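Long-range contact in TATA-box-binding protein (Methanococcus jannaschii, PDB 2Z8U), which probably binds the TATA box of archaeal promoters as a general transcription initiation factor for RNA polymerase: residues Val51-Ile63 and Gly73-Ile87. Sequence-based numbering, arbitrary orientation.
Sequences VCRLSVPKVALLI and GAKSKEEAEIAIKKI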
loop_
_atom_site.group_PDB
_atom_site.type_symbol
_atom_site.label_atom_id
_atom_site.label_comp_id
_atom_site.label_asym_id
_atom_site.label_seq_id
_atom_site.Cartn_x
_atom_site.Cartn_y
_atom_site.Cartn_z
ATOM N N VAL B 51 -11.871 -18.427 30.681
ATOM C CA VAL B 51 -10.531 -18.169 31.234
ATOM C C VAL B 51 -10.419 -18.694 32.656
ATOM O O VAL B 51 -11.268 -18.399 33.486
ATOM C CB VAL B 51 -10.173 -16.653 31.212
ATOM C CG1 VAL B 51 -8.787 -16.403 31.803
ATOM C CG2 VAL B 51 -10.263 -16.106 29.794
ATOM N N CYS B 52 -9.388 -19.498 32.917
ATOM C CA CYS B 52 -9.092 -19.993 34.255
ATOM C C CYS B 52 -7.665 -19.596 34.638
ATOM O O CYS B 52 -6.710 -19.945 33.947
ATOM C CB CYS B 52 -9.244 -21.512 34.352
ATOM S SG CYS B 52 -8.868 -22.138 36.065
ATOM N N ARG B 53 -7.534 -18.865 35.738
ATOM C CA ARG B 53 -6.232 -18.380 36.190
ATOM C C ARG B 53 -5.806 -19.092 37.456
ATOM O O ARG B 53 -6.386 -18.880 38.523
ATOM C CB ARG B 53 -6.255 -16.869 36.394
ATOM C CG ARG B 53 -5.928 -16.086 35.139
ATOM C CD ARG B 53 -5.969 -14.594 35.402
ATOM N NE ARG B 53 -7.179 -13.991 34.851
ATOM C CZ ARG B 53 -7.224 -13.353 33.685
ATOM N NH1 ARG B 53 -6.114 -13.229 32.952
ATOM N NH2 ARG B 53 -8.373 -12.833 33.252
ATOM N N LEU B 54 -4.807 -19.960 37.318
ATOM C CA LEU B 54 -4.270 -20.727 38.439
ATOM C C LEU B 54 -3.227 -19.938 39.205
ATOM O O LEU B 54 -2.448 -19.176 38.622
ATOM C CB LEU B 54 -3.691 -22.063 37.970
ATOM C CG LEU B 54 -4.730 -23.051 37.441
ATOM C CD1 LEU B 54 -4.076 -24.282 36.844
ATOM C CD2 LEU B 54 -5.694 -23.432 38.559
ATOM N N SER B 55 -3.230 -20.127 40.522
ATOM C CA SER B 55 -2.309 -19.431 41.413
ATOM C C SER B 55 -1.008 -20.204 41.638
ATOM O O SER B 55 0.078 -19.608 41.686
ATOM C CB SER B 55 -2.992 -19.139 42.752
ATOM O OG SER B 55 -2.031 -18.783 43.721
ATOM N N VAL B 56 -1.121 -21.518 41.813
ATOM C CA VAL B 56 0.048 -22.384 41.980
ATOM C C VAL B 56 -0.092 -23.522 40.973
ATOM O O VAL B 56 -0.985 -24.357 41.114
ATOM C CB VAL B 56 0.185 -22.948 43.436
ATOM C CG1 VAL B 56 1.382 -23.893 43.546
ATOM C CG2 VAL B 56 0.314 -21.820 44.475
ATOM N N PRO B 57 0.732 -23.516 39.906
ATOM C CA PRO B 57 1.693 -22.454 39.574
ATOM C C PRO B 57 0.950 -21.288 38.894
ATOM O O PRO B 57 -0.230 -21.429 38.583
ATOM C CB PRO B 57 2.645 -23.147 38.594
ATOM C CG PRO B 57 1.780 -24.168 37.894
ATOM C CD PRO B 57 0.720 -24.593 38.893
ATOM N N LYS B 58 1.620 -20.149 38.709
ATOM C CA LYS B 58 1.001 -18.978 38.082
ATOM C C LYS B 58 0.814 -19.239 36.582
ATOM O O LYS B 58 1.636 -18.827 35.761
ATOM C CB LYS B 58 1.873 -17.741 38.301
ATOM C CG LYS B 58 1.119 -16.405 38.374
ATOM C CD LYS B 58 2.071 -15.215 38.655
ATOM C CE LYS B 58 2.542 -15.149 40.123
ATOM N NZ LYS B 58 3.444 -13.987 40.415
ATOM N N VAL B 59 -0.249 -19.953 36.232
ATOM C CA VAL B 59 -0.545 -20.232 34.824
ATOM C C VAL B 59 -2.015 -19.915 34.537
ATOM O O VAL B 59 -2.855 -19.973 35.438
ATOM C CB VAL B 59 -0.219 -21.704 34.414
ATOM C CG1 VAL B 59 1.262 -22.046 34.628
ATOM C CG2 VAL B 59 -1.105 -22.697 35.157
ATOM N N ALA B 60 -2.315 -19.596 33.281
ATOM C CA ALA B 60 -3.668 -19.282 32.871
ATOM C C ALA B 60 -4.051 -20.152 31.679
ATOM O O ALA B 60 -3.214 -20.452 30.816
ATOM C CB ALA B 60 -3.782 -17.801 32.506
ATOM N N LEU B 61 -5.313 -20.543 31.640
ATOM C CA LEU B 61 -5.814 -21.369 30.546
ATOM C C LEU B 61 -7.003 -20.674 29.904
ATOM O O LEU B 61 -7.817 -20.056 30.596
ATOM C CB LEU B 61 -6.232 -22.759 31.060
ATOM C CG LEU B 61 -5.151 -23.692 31.649
ATOM C CD1 LEU B 61 -5.003 -23.498 33.156
ATOM C CD2 LEU B 61 -5.543 -25.114 31.384
ATOM N N LEU B 62 -7.089 -20.784 28.582
ATOM C CA LEU B 62 -8.224 -20.326 27.818
ATOM C C LEU B 62 -8.830 -21.567 27.196
ATOM O O LEU B 62 -8.135 -22.324 26.504
ATOM C CB LEU B 62 -7.794 -19.318 26.743
ATOM C CG LEU B 62 -8.819 -18.840 25.694
ATOM C CD1 LEU B 62 -10.036 -18.170 26.304
ATOM C CD2 LEU B 62 -8.141 -17.903 24.693
ATOM N N ILE B 63 -10.101 -21.816 27.518
ATOM C CA ILE B 63 -10.771 -23.027 27.065
ATOM C C ILE B 63 -11.946 -22.697 26.141
ATOM O O ILE B 63 -12.816 -21.908 26.511
ATOM C CB ILE B 63 -11.307 -23.870 28.250
ATOM C CG1 ILE B 63 -10.215 -24.087 29.313
ATOM C CG2 ILE B 63 -11.902 -25.194 27.724
ATOM C CD1 ILE B 63 -10.672 -24.826 30.553
ATOM N N GLY B 73 2.048 -18.808 30.915
ATOM C CA GLY B 73 2.563 -18.603 32.256
ATOM C C GLY B 73 3.526 -19.663 32.737
ATOM O O GLY B 73 4.344 -19.398 33.631
ATOM N N ALA B 74 3.427 -20.870 32.176
ATOM C CA ALA B 74 4.286 -21.979 32.594
ATOM C C ALA B 74 5.753 -21.726 32.221
ATOM O O ALA B 74 6.039 -21.066 31.223
ATOM C CB ALA B 74 3.804 -23.272 31.989
ATOM N N LYS B 75 6.655 -22.258 33.032
ATOM C CA LYS B 75 8.090 -22.112 32.833
ATOM C C LYS B 75 8.574 -23.093 31.759
ATOM O O LYS B 75 9.610 -22.869 31.134
ATOM C CB LYS B 75 8.864 -22.354 34.142
ATOM C CG LYS B 75 8.612 -21.353 35.284
ATOM C CD LYS B 75 9.619 -21.578 36.440
ATOM C CE LYS B 75 9.269 -20.759 37.676
ATOM N NZ LYS B 75 10.394 -20.688 38.660
ATOM N N SER B 76 7.812 -24.168 31.559
ATOM C CA SER B 76 8.172 -25.265 30.645
ATOM C C SER B 76 6.906 -25.943 30.119
ATOM O O SER B 76 5.830 -25.832 30.733
ATOM C CB SER B 76 9.016 -26.326 31.381
ATOM O OG SER B 76 8.205 -27.005 32.331
ATOM N N LYS B 77 7.050 -26.663 29.007
ATOM C CA LYS B 77 5.985 -27.519 28.478
ATOM C C LYS B 77 5.465 -28.487 29.521
ATOM O O LYS B 77 4.263 -28.694 29.620
ATOM C CB LYS B 77 6.480 -28.301 27.246
ATOM C CG LYS B 77 5.410 -29.186 26.599
ATOM C CD LYS B 77 6.039 -30.047 25.531
ATOM C CE LYS B 77 5.270 -31.338 25.308
ATOM N NZ LYS B 77 6.043 -32.225 24.391
ATOM N N GLU B 78 6.373 -29.090 30.301
ATOM C CA GLU B 78 5.968 -30.072 31.301
ATOM C C GLU B 78 5.159 -29.449 32.405
ATOM O O GLU B 78 4.172 -30.047 32.842
ATOM C CB GLU B 78 7.167 -30.851 31.902
ATOM C CG GLU B 78 7.858 -31.799 30.921
ATOM C CD GLU B 78 8.665 -31.058 29.882
ATOM O OE1 GLU B 78 8.996 -29.880 30.122
ATOM O OE2 GLU B 78 8.957 -31.644 28.821
ATOM N N GLU B 79 5.580 -28.268 32.875
ATOM C CA GLU B 79 4.814 -27.570 33.898
ATOM C C GLU B 79 3.381 -27.269 33.423
ATOM O O GLU B 79 2.404 -27.430 34.183
ATOM C CB GLU B 79 5.481 -26.273 34.310
ATOM C CG GLU B 79 4.674 -25.520 35.364
ATOM C CD GLU B 79 5.428 -24.382 35.980
ATOM O OE1 GLU B 79 6.039 -24.578 37.055
ATOM O OE2 GLU B 79 5.429 -23.296 35.379
ATOM N N ALA B 80 3.285 -26.807 32.176
ATOM C CA ALA B 80 2.003 -26.548 31.537
ATOM C C ALA B 80 1.162 -27.824 31.471
ATOM O O ALA B 80 -0.005 -27.793 31.804
ATOM C CB ALA B 80 2.184 -25.956 30.164
ATOM N N GLU B 81 1.754 -28.936 31.035
ATOM C CA GLU B 81 1.003 -30.205 30.935
ATOM C C GLU B 81 0.451 -30.668 32.295
ATOM O O GLU B 81 -0.682 -31.178 32.389
ATOM C CB GLU B 81 1.867 -31.302 30.308
ATOM C CG GLU B 81 1.041 -32.599 30.042
ATOM C CD GLU B 81 1.781 -33.596 29.167
ATOM O OE1 GLU B 81 2.758 -33.193 28.486
ATOM O OE2 GLU B 81 1.378 -34.781 29.154
ATOM N N ILE B 82 1.256 -30.498 33.343
ATOM C CA ILE B 82 0.821 -30.824 34.702
ATOM C C ILE B 82 -0.415 -30.007 35.092
ATOM O O ILE B 82 -1.397 -30.573 35.576
ATOM C CB ILE B 82 1.992 -30.695 35.724
ATOM C CG1 ILE B 82 3.010 -31.808 35.450
ATOM C CG2 ILE B 82 1.507 -30.786 37.168
ATOM C CD1 ILE B 82 4.375 -31.626 36.113
ATOM N N ALA B 83 -0.359 -28.690 34.858
ATOM C CA ALA B 83 -1.489 -27.807 35.114
ATOM C C ALA B 83 -2.714 -28.212 34.328
ATOM O O ALA B 83 -3.807 -28.261 34.885
ATOM C CB ALA B 83 -1.130 -26.361 34.808
ATOM N N ILE B 84 -2.523 -28.502 33.048
ATOM C CA ILE B 84 -3.645 -28.903 32.175
ATOM C C ILE B 84 -4.258 -30.216 32.675
ATOM O O ILE B 84 -5.471 -30.324 32.803
ATOM C CB ILE B 84 -3.234 -28.979 30.675
ATOM C CG1 ILE B 84 -2.984 -27.566 30.136
ATOM C CG2 ILE B 84 -4.367 -29.682 29.822
ATOM C CD1 ILE B 84 -2.148 -27.487 28.791
ATOM N N LYS B 85 -3.427 -31.204 33.006
ATOM C CA LYS B 85 -3.982 -32.467 33.491
ATOM C C LYS B 85 -4.778 -32.347 34.823
ATOM O O LYS B 85 -5.696 -33.110 35.076
ATOM C CB LYS B 85 -2.930 -33.576 33.501
ATOM C CG LYS B 85 -2.698 -34.164 32.086
ATOM C CD LYS B 85 -1.357 -34.854 31.916
ATOM C CE LYS B 85 -1.315 -35.705 30.593
ATOM N NZ LYS B 85 -1.352 -34.961 29.232
ATOM N N LYS B 86 -4.409 -31.378 35.656
ATOM C CA LYS B 86 -5.118 -31.117 36.914
ATOM C C LYS B 86 -6.519 -30.608 36.638
ATOM O O LYS B 86 -7.511 -31.044 37.267
ATOM C CB LYS B 86 -4.341 -30.081 37.728
ATOM C CG LYS B 86 -3.167 -30.682 38.496
ATOM C CD LYS B 86 -2.427 -29.646 39.336
ATOM C CE LYS B 86 -1.120 -30.241 39.890
ATOM N NZ LYS B 86 -0.372 -29.222 40.683
ATOM N N ILE B 87 -6.598 -29.679 35.682
ATOM C CA ILE B 87 -7.895 -29.158 35.204
ATOM C C ILE B 87 -8.738 -30.271 34.572
ATOM O O ILE B 87 -9.940 -30.370 34.865
ATOM C CB ILE B 87 -7.683 -27.966 34.236
ATOM C CG1 ILE B 87 -6.919 -26.823 34.953
ATOM C CG2 ILE B 87 -8.996 -27.513 33.586
ATOM C CD1 ILE B 87 -7.713 -26.047 35.995
#
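In the first of the two repeats that form the TBP saddle, helix 77-94 packs over one face of the antiparallel sheet, and Ile87 and Ala83 on its underside meet the hairpin of strands 50-54 and 59-63. The axis of the helix segment crosses that of strand 59-63 at -60°, with 9.7 Å between them at closest approach. Ile87 is the most heavily covered residue: its CD1 lies 4.1 Å from Cys52 SG and meets Leu54 CD1 tip to tip, while the Ile87 and Leu61 side chains slide past each other in opposite directions, CG1 of the first near CD2 of the second. That same Leu61 methyl comes within 3.8 Å of Ile84 CG1, the two side chains crossing obliquely. One turn earlier, Ala83 CB sits 3.7 Å from Val59 CG2. With its CG1 anti to the carbonyl carbon (chi1 -60°), Val59 uses both methyls, CG2 on Ala83 and CG1 against the backbone at Ala74 N (3.5 Å). Val18 and Cys71, on strands 14-23 and 68-72, continue the apolar layer beneath Ala74 and Ile84.

At the hairpin end, the extended Glu79 side chain runs alongside the ring of Pro57, which follows a cis peptide bond; Pro57 CB is 4.0 Å from Glu79 OE1. The carboxylate also takes the Lys75 N-H through OE2 (2.8 Å), the donor standing 42° out of its plane, while Ser76, at the N-cap, accepts the Glu79 N-H through OG. Were Glu79 replaced by an alanine, Lys75 N would probably lose this acceptor and Pro57 its neighbour along the ring. No hydrogen bond joins the two segments; hairpin and helix are held to each other mainly by apolar side-chain contacts, and the polar bonds at the helix start run within segment 73-87.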